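Nascent polypeptide-associated complex protein (Methanothermobacter marburgensis, PDB 1TR8) probably contacts nascent chains emerging from the ribosome, as a homodimer that interacts with the ribosome and binds ribosomal RNA. Local coordinates at residues D68-L71 with V72-Q75. Residues are numbered along the deposited sequence; the frame is centred on the assembly and turned at random.
Sequences DIEL and VMNQ
Helix 66-76 is the first of the three helices of the C-terminal UBA domain, and its residues 68-71 and 72-75 form one continuous run of alpha-helical turns. Four successive i to i+4 backbone hydrogen bonds join them. Val-72 N donates to Asp-68 O at 3.1 Å, and Met-73 N to Ile-69 O at 3.0 Å. Asn-74 N reaches Glu-70 O at 2.9 Å. In the fourth bond, from Gln-75 N to Leu-71 O, the N-H points less directly at its acceptor, with an angle of 136°; the other three are straighter.

The side chains divide the helix into faces. Ile-69 and Met-73, one turn apart, both turn to helix 80-89, where Ile-69 touches Arg-80 and Thr-84, while Met-73, present as selenomethionine, touches Arg-80 and Ala-83. Val-72 is buried against Leu-94 of helix 94-100 and against Leu-101, and Leu-71 touches Leu-94 and Ile-98 although it is largely exposed, so the helix packs against both other helices of the three-helix bundle.

Within the helix, Met-73 runs back along the preceding turn. Its chain is extended through chi2 and then bends at chi3 (-68°). The selenium lies beside Ile-69, 3.9 Å from CG2 of that residue. The methyl carbon beyond it is modelled too close to the backbone of Glu-70, and its position is doubtful. Val-72 sets one branch over the carbonyl of the turn before, with CG2 3.2 Å from Asp-68 O. In the same way Gln-75 CB sits 3.2 Å from Leu-71 O. Leu-71 and Gln-75, one turn apart, run alongside each other in the same direction, bringing Leu-71 CD2 to 4.1 Å from Gln-75 CG.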
loop_
_atom_site.group_PDB
_atom_site.type_symbol
_atom_site.label_atom_id
_atom_site.label_comp_id
_atom_site.label_asym_id
_atom_site.label_seq_id
_atom_site.Cartn_x
_atom_site.Cartn_y
_atom_site.Cartn_z
ATOM N N ASP A 68 -28.183 -16.892 3.178
ATOM C CA ASP A 68 -28.412 -15.495 2.843
ATOM C C ASP A 68 -28.377 -15.249 1.353
ATOM O O ASP A 68 -29.200 -14.512 0.838
ATOM C CB ASP A 68 -27.358 -14.629 3.503
ATOM C CG ASP A 68 -27.492 -14.600 5.007
ATOM O OD1 ASP A 68 -28.353 -15.329 5.547
ATOM O OD2 ASP A 68 -26.777 -13.870 5.717
ATOM N N ILE A 69 -27.424 -15.859 0.656
ATOM C CA ILE A 69 -27.384 -15.789 -0.811
ATOM C C ILE A 69 -28.680 -16.323 -1.395
ATOM O O ILE A 69 -29.294 -15.658 -2.205
ATOM C CB ILE A 69 -26.184 -16.574 -1.372
ATOM C CG1 ILE A 69 -24.882 -15.936 -0.887
ATOM C CG2 ILE A 69 -26.194 -16.588 -2.905
ATOM C CD1 ILE A 69 -23.661 -16.771 -1.176
ATOM N N GLU A 70 -29.102 -17.494 -0.934
ATOM C CA GLU A 70 -30.356 -18.128 -1.369
ATOM C C GLU A 70 -31.560 -17.217 -1.167
ATOM O O GLU A 70 -32.356 -17.031 -2.078
ATOM C CB GLU A 70 -30.585 -19.434 -0.607
ATOM C CG GLU A 70 -29.744 -20.582 -1.130
ATOM C CD GLU A 70 -29.800 -21.806 -0.232
ATOM O OE1 GLU A 70 -30.776 -21.955 0.558
ATOM O OE2 GLU A 70 -28.856 -22.629 -0.324
ATOM N N LEU A 71 -31.664 -16.637 0.021
ATOM C CA LEU A 71 -32.786 -15.751 0.370
ATOM C C LEU A 71 -32.871 -14.543 -0.564
ATOM O O LEU A 71 -33.935 -14.203 -1.096
ATOM C CB LEU A 71 -32.648 -15.277 1.817
ATOM C CG LEU A 71 -33.913 -14.777 2.523
ATOM C CD1 LEU A 71 -33.846 -15.120 3.990
ATOM C CD2 LEU A 71 -34.103 -13.298 2.372
ATOM N N VAL A 72 -31.719 -13.939 -0.824
ATOM C CA VAL A 72 -31.668 -12.778 -1.707
ATOM C C VAL A 72 -32.026 -13.151 -3.157
ATOM O O VAL A 72 -32.740 -12.423 -3.832
ATOM C CB VAL A 72 -30.275 -12.092 -1.673
ATOM C CG1 VAL A 72 -30.236 -10.911 -2.632
ATOM C CG2 VAL A 72 -29.931 -11.636 -0.277
HETATM N N MSE A 73 -31.529 -14.286 -3.629
HETATM C CA MSE A 73 -31.839 -14.755 -4.972
HETATM C C MSE A 73 -33.343 -14.998 -5.133
HETATM O O MSE A 73 -33.937 -14.621 -6.141
HETATM C CB MSE A 73 -31.097 -16.065 -5.242
HETATM C CG MSE A 73 -29.599 -15.932 -5.321
HETATM SE SE MSE A 73 -28.751 -17.668 -5.636
HETATM C CE MSE A 73 -29.090 -18.513 -4.090
ATOM N N ASN A 74 -33.934 -15.689 -4.163
ATOM C CA ASN A 74 -35.317 -16.130 -4.271
ATOM C C ASN A 74 -36.300 -14.977 -4.084
ATOM O O ASN A 74 -37.421 -15.021 -4.569
ATOM C CB ASN A 74 -35.598 -17.286 -3.295
ATOM C CG ASN A 74 -34.991 -18.623 -3.770
ATOM O OD1 ASN A 74 -34.267 -18.682 -4.768
ATOM N ND2 ASN A 74 -35.301 -19.696 -3.061
ATOM N N GLN A 75 -35.854 -13.948 -3.378
ATOM C CA GLN A 75 -36.672 -12.784 -3.069
ATOM C C GLN A 75 -36.565 -11.728 -4.154
ATOM O O GLN A 75 -37.466 -10.920 -4.319
ATOM C CB GLN A 75 -36.239 -12.137 -1.747
ATOM C CG GLN A 75 -36.981 -12.640 -0.509
ATOM C CD GLN A 75 -38.469 -12.849 -0.749
ATOM O OE1 GLN A 75 -39.212 -11.900 -1.043
ATOM N NE2 GLN A 75 -38.904 -14.092 -0.626
#